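Local coordinates for Acarbose/maltose binding protein GacH (PDB 3K01) that binds acarbose and an acarbose homologue, and probably maltose, as the extracellular solute receptor of an ABC transporter, at residues A144-K149 and K354-A359; N247-K250 and M256-N259; D266-A271 and D349-K354. One frame throughout, in Å; residues are numbered along the deposited sequence.

Contact 1: A144-K149 and K354-A359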
loop_
_atom_site.group_PDB
_atom_site.type_symbol
_atom_site.label_atom_id
_atom_site.label_comp_id
_atom_site.label_asym_id
_atom_site.label_seq_id
_atom_site.Cartn_x
_atom_site.Cartn_y
_atom_site.Cartn_z
ATOM N N ALA A 144 6.510 -1.072 6.921
ATOM C CA ALA A 144 6.970 -0.658 8.237
ATOM C C ALA A 144 8.145 -1.529 8.645
ATOM O O ALA A 144 8.324 -2.613 8.098
ATOM C CB ALA A 144 5.829 -0.797 9.264
ATOM N N LEU A 145 8.937 -1.036 9.597
ATOM C CA LEU A 145 10.046 -1.827 10.134
ATOM C C LEU A 145 9.539 -2.719 11.279
ATOM O O LEU A 145 9.149 -2.217 12.334
ATOM C CB LEU A 145 11.113 -0.880 10.646
ATOM C CG LEU A 145 12.401 -1.559 11.140
ATOM C CD1 LEU A 145 13.174 -2.209 10.027
ATOM C CD2 LEU A 145 13.241 -0.523 11.883
ATOM N N PHE A 146 9.534 -4.024 11.047
ATOM C CA PHE A 146 9.228 -5.005 12.096
ATOM C C PHE A 146 10.519 -5.319 12.849
ATOM O O PHE A 146 11.591 -5.438 12.249
ATOM C CB PHE A 146 8.760 -6.325 11.484
ATOM C CG PHE A 146 7.369 -6.328 10.909
ATOM C CD1 PHE A 146 6.564 -7.428 11.124
ATOM C CD2 PHE A 146 6.869 -5.305 10.095
ATOM C CE1 PHE A 146 5.291 -7.532 10.580
ATOM C CE2 PHE A 146 5.579 -5.392 9.557
ATOM C CZ PHE A 146 4.790 -6.513 9.820
ATOM N N TYR A 147 10.438 -5.480 14.161
ATOM C CA TYR A 147 11.627 -5.810 14.934
ATOM C C TYR A 147 11.307 -6.806 16.043
ATOM O O TYR A 147 10.211 -6.841 16.606
ATOM C CB TYR A 147 12.339 -4.556 15.487
ATOM C CG TYR A 147 11.521 -3.660 16.372
ATOM C CD1 TYR A 147 10.693 -2.675 15.826
ATOM C CD2 TYR A 147 11.610 -3.772 17.769
ATOM C CE1 TYR A 147 9.961 -1.839 16.644
ATOM C CE2 TYR A 147 10.884 -2.945 18.574
ATOM C CZ TYR A 147 10.072 -1.985 18.004
ATOM O OH TYR A 147 9.320 -1.139 18.809
ATOM N N ASN A 148 12.308 -7.630 16.341
ATOM C CA ASN A 148 12.283 -8.597 17.426
ATOM C C ASN A 148 12.726 -7.872 18.689
ATOM O O ASN A 148 13.892 -7.496 18.843
ATOM C CB ASN A 148 13.243 -9.736 17.057
ATOM C CG ASN A 148 13.245 -10.888 18.055
ATOM O OD1 ASN A 148 13.323 -12.095 17.647
ATOM N ND2 ASN A 148 13.236 -10.567 19.322
ATOM N N LYS A 149 11.781 -7.656 19.604
ATOM C CA LYS A 149 12.089 -6.855 20.794
ATOM C C LYS A 149 13.174 -7.486 21.644
ATOM O O LYS A 149 14.060 -6.784 22.118
ATOM C CB LYS A 149 10.837 -6.594 21.628
ATOM C CG LYS A 149 9.860 -5.642 20.959
ATOM C CD LYS A 149 8.642 -5.378 21.836
ATOM C CE LYS A 149 7.678 -4.430 21.146
ATOM N NZ LYS A 149 6.758 -3.737 22.101
ATOM N N LYS A 354 -2.434 0.130 16.347
ATOM C CA LYS A 354 -1.309 0.399 17.241
ATOM C C LYS A 354 0.025 0.104 16.562
ATOM O O LYS A 354 0.989 0.858 16.707
ATOM C CB LYS A 354 -1.426 -0.408 18.531
ATOM C CG LYS A 354 -2.564 0.071 19.402
ATOM C CD LYS A 354 -2.695 -0.733 20.711
ATOM C CE LYS A 354 -2.994 -2.219 20.475
ATOM N NZ LYS A 354 -3.147 -2.918 21.815
ATOM N N PHE A 355 0.090 -1.010 15.833
ATOM C CA PHE A 355 1.322 -1.348 15.120
ATOM C C PHE A 355 1.644 -0.378 13.997
ATOM O O PHE A 355 2.820 -0.036 13.826
ATOM C CB PHE A 355 1.260 -2.738 14.498
ATOM C CG PHE A 355 1.508 -3.893 15.438
ATOM C CD1 PHE A 355 2.575 -3.878 16.332
ATOM C CD2 PHE A 355 0.730 -5.042 15.345
ATOM C CE1 PHE A 355 2.832 -4.983 17.151
ATOM C CE2 PHE A 355 0.983 -6.156 16.190
ATOM C CZ PHE A 355 2.038 -6.107 17.061
ATOM N N PHE A 356 0.636 0.052 13.226
ATOM C CA PHE A 356 0.877 0.690 11.920
ATOM C C PHE A 356 0.603 2.145 11.751
ATOM O O PHE A 356 1.021 2.721 10.757
ATOM C CB PHE A 356 0.165 -0.058 10.786
ATOM C CG PHE A 356 0.888 -1.299 10.388
ATOM C CD1 PHE A 356 1.882 -1.286 9.417
ATOM C CD2 PHE A 356 0.624 -2.471 11.058
ATOM C CE1 PHE A 356 2.582 -2.482 9.121
ATOM C CE2 PHE A 356 1.305 -3.634 10.748
ATOM C CZ PHE A 356 2.281 -3.615 9.783
ATOM N N LYS A 357 -0.122 2.776 12.668
ATOM C CA LYS A 357 -0.434 4.168 12.405
ATOM C C LYS A 357 0.805 5.072 12.251
ATOM O O LYS A 357 0.839 5.890 11.324
ATOM C CB LYS A 357 -1.481 4.726 13.362
ATOM C CG LYS A 357 -1.994 6.144 12.978
ATOM C CD LYS A 357 -2.380 6.278 11.488
ATOM C CE LYS A 357 -3.283 7.472 11.198
ATOM N NZ LYS A 357 -2.751 8.745 11.649
ATOM N N PRO A 358 1.829 4.937 13.116
ATOM C CA PRO A 358 3.003 5.768 12.859
ATOM C C PRO A 358 3.634 5.520 11.483
ATOM O O PRO A 358 4.079 6.456 10.818
ATOM C CB PRO A 358 3.954 5.385 14.010
ATOM C CG PRO A 358 2.999 4.974 15.127
ATOM C CD PRO A 358 1.933 4.199 14.400
ATOM N N ALA A 359 3.630 4.266 11.031
ATOM C CA ALA A 359 4.128 3.960 9.682
ATOM C C ALA A 359 3.252 4.600 8.599
ATOM O O ALA A 359 3.744 5.173 7.621
ATOM C CB ALA A 359 4.193 2.451 9.497
#
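Two small methyl groups let a helix settle close against the end of a strand where Ala-144 faces Ala-359. Ala-144 CB and Ala-359 CB meet at 3.6 Å, and the backbones draw together at the same place, with the CA atoms of Ala-144 and Ala-359 5.6 Å apart. With no hydrogen bond between the segments, the contact is wholly apolar. The CB of Ala-144 also touches the ring of Phe-356, reaching CE1 at 3.7 Å in an approach oblique to the ring.

Strand 144-148 and helix 354-359 have axes that run in broadly opposed directions but steeply inclined, at 139°, with a closest approach of 8.8 Å. The arrangement is helix-on-sheet packing of the kind that builds the α/β lobes of bacterial solute-binding proteins. Here a helix from late in the chain is laid on the mixed sheet. Strand 132-148 runs between strands 254-259 and 279-283, to which Phe-146 and Tyr-147 respectively are joined by backbone hydrogen bonds.

The aromatic part of the contact pairs Phe-146 with Phe-356, their planes inclined at 66° and their centroids 6.0 Å apart. The rings approach obliquely, CE2 of Phe-146 lying 3.8 Å from CZ of Phe-356. The ring of Phe-146 gets there because CG stands anti to the carbonyl carbon (chi1 -74°), which turns a side chain whose CB is not aimed at the helix towards Phe-356. Ile-264, from the neighbouring helix 264-268, packs on both rings.

Contact 2: N247-K250 and M256-N259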
loop_
_atom_site.group_PDB
_atom_site.type_symbol
_atom_site.label_atom_id
_atom_site.label_comp_id
_atom_site.label_asym_id
_atom_site.label_seq_id
_atom_site.Cartn_x
_atom_site.Cartn_y
_atom_site.Cartn_z
ATOM N N ASN A 247 10.806 -16.498 6.900
ATOM C CA ASN A 247 11.496 -17.537 7.652
ATOM C C ASN A 247 12.635 -16.936 8.460
ATOM O O ASN A 247 12.879 -17.331 9.612
ATOM C CB ASN A 247 12.048 -18.633 6.721
ATOM C CG ASN A 247 10.947 -19.453 6.057
ATOM O OD1 ASN A 247 9.816 -19.461 6.495
ATOM N ND2 ASN A 247 11.293 -20.112 4.963
ATOM N N ALA A 248 13.362 -15.991 7.866
ATOM C CA ALA A 248 14.486 -15.358 8.558
ATOM C C ALA A 248 13.992 -14.590 9.776
ATOM O O ALA A 248 14.634 -14.637 10.859
ATOM C CB ALA A 248 15.258 -14.427 7.619
ATOM N N PHE A 249 12.901 -13.851 9.628
ATOM C CA PHE A 249 12.447 -13.036 10.737
ATOM C C PHE A 249 11.785 -13.898 11.822
ATOM O O PHE A 249 12.013 -13.687 13.026
ATOM C CB PHE A 249 11.488 -11.954 10.242
ATOM C CG PHE A 249 11.046 -11.007 11.301
ATOM C CD1 PHE A 249 11.891 -9.984 11.705
ATOM C CD2 PHE A 249 9.838 -11.167 11.946
ATOM C CE1 PHE A 249 11.481 -9.084 12.691
ATOM C CE2 PHE A 249 9.444 -10.262 12.956
ATOM C CZ PHE A 249 10.271 -9.227 13.329
ATOM N N LYS A 250 10.946 -14.843 11.419
ATOM C CA LYS A 250 10.275 -15.720 12.392
ATOM C C LYS A 250 11.230 -16.548 13.218
ATOM O O LYS A 250 10.941 -16.857 14.403
ATOM C CB LYS A 250 9.288 -16.633 11.682
ATOM C CG LYS A 250 8.032 -15.849 11.205
ATOM C CD LYS A 250 7.222 -16.596 10.157
ATOM C CE LYS A 250 6.573 -17.853 10.699
ATOM N NZ LYS A 250 5.805 -18.547 9.623
ATOM N N MET A 256 15.222 -7.805 12.219
ATOM C CA MET A 256 14.357 -6.780 11.608
ATOM C C MET A 256 14.020 -7.159 10.198
ATOM O O MET A 256 14.817 -7.801 9.524
ATOM C CB MET A 256 15.077 -5.428 11.596
ATOM C CG MET A 256 15.375 -4.900 12.996
ATOM S SD MET A 256 16.211 -3.299 13.035
ATOM C CE MET A 256 17.915 -3.848 12.747
ATOM N N MET A 257 12.868 -6.694 9.721
ATOM C CA MET A 257 12.518 -6.808 8.289
ATOM C C MET A 257 11.581 -5.645 8.029
ATOM O O MET A 257 11.070 -5.029 8.948
ATOM C CB MET A 257 11.823 -8.122 7.943
ATOM C CG MET A 257 10.456 -8.266 8.586
ATOM S SD MET A 257 9.581 -9.729 7.954
ATOM C CE MET A 257 8.128 -9.806 8.988
ATOM N N VAL A 258 11.352 -5.332 6.758
ATOM C CA VAL A 258 10.317 -4.363 6.393
ATOM C C VAL A 258 9.139 -5.136 5.814
ATOM O O VAL A 258 9.321 -6.062 5.026
ATOM C CB VAL A 258 10.876 -3.367 5.387
ATOM C CG1 VAL A 258 9.774 -2.474 4.795
ATOM C CG2 VAL A 258 11.953 -2.545 6.042
ATOM N N ASN A 259 7.930 -4.796 6.245
ATOM C CA ASN A 259 6.777 -5.567 5.805
ATOM C C ASN A 259 5.502 -4.809 6.075
ATOM O O ASN A 259 5.544 -3.697 6.641
ATOM C CB ASN A 259 6.780 -6.955 6.468
ATOM C CG ASN A 259 6.313 -8.036 5.529
ATOM O OD1 ASN A 259 5.467 -7.804 4.655
ATOM N ND2 ASN A 259 6.888 -9.230 5.672
#
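Phe-249 leans from its helix onto Met-256 and Met-257, giving a helix packed on the strand that follows it, with a Met-aromatic contact between them. The helix, 241-251, and the strand, 254-259, are consecutive elements of the α/β fold, and the strand lies in the mixed sheet, antiparallel to strand 132-148. All three touching residues are buried.

The sulfur and carbon contacts lie on one side of the ring. Met-257 carries its chain across the Phe-249 side chain at about a right angle, with CG over the face, 4.2 Å from the ring centroid and 26° off the normal, a CH-pi contact. SD follows obliquely at 4.5 Å from the same centroid, near the root of the ring, where it is 3.7 Å from Phe-249 CB. The methyl end continues past it, CE of Met-257 meeting CD2 of Phe-249 at 3.7 Å. This course depends on the first torsion of Met-257 (chi1 66°), which wedges CG between the backbone N and the carbonyl carbon; beyond CG the chain is extended and sweeps along the base of the ring.

At the ring edge the partner is backbone. Phe-249 CE1 approaches the CA of Met-256 at 3.8 Å, near the ring plane, while the CB of Met-256 is directed away from the helix, and its side chain touches Pro-160. Phe-249 reaches this far because its CG is anti to the backbone N (chi1 -176°). Phe-273 meets the same ring with its plane nearly parallel, and Val-267 packs on both Phe-249 and Met-257.

One polar interaction, a slight one, lies within the strand: Asn-259 ND2 gives a weak but almost straight hydrogen bond to Met-257 SD, at 3.6 Å.

Contact 3: D266-A271 and D349-K354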
loop_
_atom_site.group_PDB
_atom_site.type_symbol
_atom_site.label_atom_id
_atom_site.label_comp_id
_atom_site.label_asym_id
_atom_site.label_seq_id
_atom_site.Cartn_x
_atom_site.Cartn_y
_atom_site.Cartn_z
ATOM N N ASP A 266 1.190 -14.175 10.152
ATOM C CA ASP A 266 2.247 -15.137 9.917
ATOM C C ASP A 266 3.390 -14.967 10.925
ATOM O O ASP A 266 3.940 -15.953 11.434
ATOM C CB ASP A 266 2.748 -15.027 8.470
ATOM C CG ASP A 266 3.753 -16.111 8.114
ATOM O OD1 ASP A 266 3.546 -17.293 8.453
ATOM O OD2 ASP A 266 4.784 -15.785 7.496
ATOM N N VAL A 267 3.759 -13.724 11.226
ATOM C CA VAL A 267 4.842 -13.489 12.182
ATOM C C VAL A 267 4.464 -14.076 13.536
ATOM O O VAL A 267 5.286 -14.687 14.227
ATOM C CB VAL A 267 5.190 -11.981 12.309
ATOM C CG1 VAL A 267 6.040 -11.734 13.566
ATOM C CG2 VAL A 267 5.876 -11.510 11.021
ATOM N N LYS A 268 3.212 -13.876 13.936
ATOM C CA LYS A 268 2.752 -14.376 15.236
ATOM C C LYS A 268 2.764 -15.892 15.334
ATOM O O LYS A 268 2.717 -16.441 16.439
ATOM C CB LYS A 268 1.356 -13.858 15.535
ATOM C CG LYS A 268 1.218 -12.416 15.862
ATOM C CD LYS A 268 -0.252 -12.310 16.203
ATOM C CE LYS A 268 -0.750 -10.955 16.363
ATOM N NZ LYS A 268 -2.231 -11.147 16.431
ATOM N N ALA A 269 2.837 -16.578 14.203
ATOM C CA ALA A 269 2.982 -18.038 14.192
ATOM C C ALA A 269 4.448 -18.476 14.253
ATOM O O ALA A 269 4.760 -19.658 14.245
ATOM C CB ALA A 269 2.309 -18.605 12.939
ATOM N N GLY A 270 5.369 -17.519 14.284
ATOM C CA GLY A 270 6.805 -17.799 14.240
ATOM C C GLY A 270 7.379 -18.235 15.565
ATOM O O GLY A 270 6.865 -17.859 16.638
ATOM N N ALA A 271 8.476 -18.970 15.505
ATOM C CA ALA A 271 9.018 -19.579 16.701
ATOM C C ALA A 271 9.506 -18.564 17.719
ATOM O O ALA A 271 9.505 -18.854 18.916
ATOM C CB ALA A 271 10.131 -20.535 16.353
ATOM N N ASP A 349 -7.239 1.559 20.009
ATOM C CA ASP A 349 -6.609 0.432 20.695
ATOM C C ASP A 349 -6.585 -0.867 19.898
ATOM O O ASP A 349 -6.231 -1.914 20.419
ATOM C CB ASP A 349 -7.160 0.240 22.118
ATOM C CG ASP A 349 -8.574 -0.246 22.134
ATOM O OD1 ASP A 349 -9.126 -0.621 21.084
ATOM O OD2 ASP A 349 -9.165 -0.248 23.256
ATOM N N ASN A 350 -6.954 -0.796 18.624
ATOM C CA ASN A 350 -6.887 -1.973 17.760
ATOM C C ASN A 350 -5.427 -2.390 17.548
ATOM O O ASN A 350 -4.571 -1.541 17.324
ATOM C CB ASN A 350 -7.606 -1.671 16.431
ATOM C CG ASN A 350 -7.475 -2.786 15.437
ATOM O OD1 ASN A 350 -6.461 -2.859 14.711
ATOM N ND2 ASN A 350 -8.442 -3.682 15.405
ATOM N N GLU A 351 -5.151 -3.691 17.595
ATOM C CA GLU A 351 -3.756 -4.166 17.479
ATOM C C GLU A 351 -3.046 -3.635 16.213
ATOM O O GLU A 351 -1.896 -3.189 16.256
ATOM C CB GLU A 351 -3.691 -5.708 17.512
ATOM C CG GLU A 351 -2.221 -6.209 17.409
ATOM C CD GLU A 351 -1.981 -7.719 17.542
ATOM O OE1 GLU A 351 -2.353 -8.466 16.628
ATOM O OE2 GLU A 351 -1.340 -8.137 18.547
ATOM N N MET A 352 -3.746 -3.680 15.095
ATOM C CA MET A 352 -3.126 -3.264 13.836
ATOM C C MET A 352 -2.932 -1.749 13.748
ATOM O O MET A 352 -1.926 -1.268 13.219
ATOM C CB MET A 352 -3.950 -3.784 12.672
ATOM C CG MET A 352 -3.199 -3.760 11.376
ATOM S SD MET A 352 -1.906 -5.037 11.311
ATOM C CE MET A 352 -2.823 -6.528 10.931
ATOM N N VAL A 353 -3.886 -0.988 14.294
ATOM C CA VAL A 353 -3.765 0.455 14.342
ATOM C C VAL A 353 -2.570 0.830 15.226
ATOM O O VAL A 353 -1.769 1.700 14.890
ATOM C CB VAL A 353 -5.064 1.061 14.876
ATOM C CG1 VAL A 353 -4.869 2.513 15.181
ATOM C CG2 VAL A 353 -6.169 0.866 13.862
ATOM N N LYS A 354 -2.434 0.130 16.347
ATOM C CA LYS A 354 -1.309 0.399 17.241
ATOM C C LYS A 354 0.025 0.104 16.562
ATOM O O LYS A 354 0.989 0.858 16.707
ATOM C CB LYS A 354 -1.426 -0.408 18.531
ATOM C CG LYS A 354 -2.564 0.071 19.402
ATOM C CD LYS A 354 -2.695 -0.733 20.711
ATOM C CE LYS A 354 -2.994 -2.219 20.475
ATOM N NZ LYS A 354 -3.147 -2.918 21.815
#
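Lys-268 and Glu-351 reach for each other from opposite directions and close a salt bridge between two helices that lie well apart. OE1 of Glu-351 accepts from NZ of Lys-268 at 2.7 Å on its syn lone pair, on the side of the other carboxylate oxygen. CE of Lys-268 is nearly as close, 3.0 Å from OE1 of Glu-351, so the oxygen lies alongside the CE-NZ bond and not beyond its end.

Length is what makes the link possible, since the nearest CA atoms, those of Lys-268 and Glu-351, are 12.3 Å apart. Both chains are extended beyond CG, and Glu-351 starts out with CG anti to the backbone N (chi1 -179°). The lysine has a second charge partner, Glu-265, one turn earlier on its own helix, so NZ is shared by two carboxylates, which would be expected to favour its charged form.

Further out, the first turn that carries Glu-351 is capped by Asn-350. OD1 of Asn-350 accepts from Val-353 N at 3.2 Å, on a lone pair in the carbonyl plane, and more weakly from Met-352 N, while ND2 of Asn-350 binds Ser-333. Glu-351 thus stands in the first turn of an Asn N-capped helix, and the whole is a surface inter-helix salt bridge.

Overall arrangement
The three contacts lie on the same side of the chain's centre, with their own centres 10 to 13 Å apart. Contacts 1 and 2 share the mixed sheet, where strands 132-148 and 254-259 are antiparallel neighbours, whereas contacts 1 and 3 share helix 351-360. Val-267 of segment 266-271 touches side chains of contacts 1 and 2, and the salt bridge from Lys-250 to Asp-266 ties contact 2 to contact 3. Along the chain, contacts 2 and 3 follow one another within the span that contact 1 brackets. A late helix is thereby fastened both to the sheet and to helix 264-268, illustrating how distant sequence completes one region of a solute-binding fold.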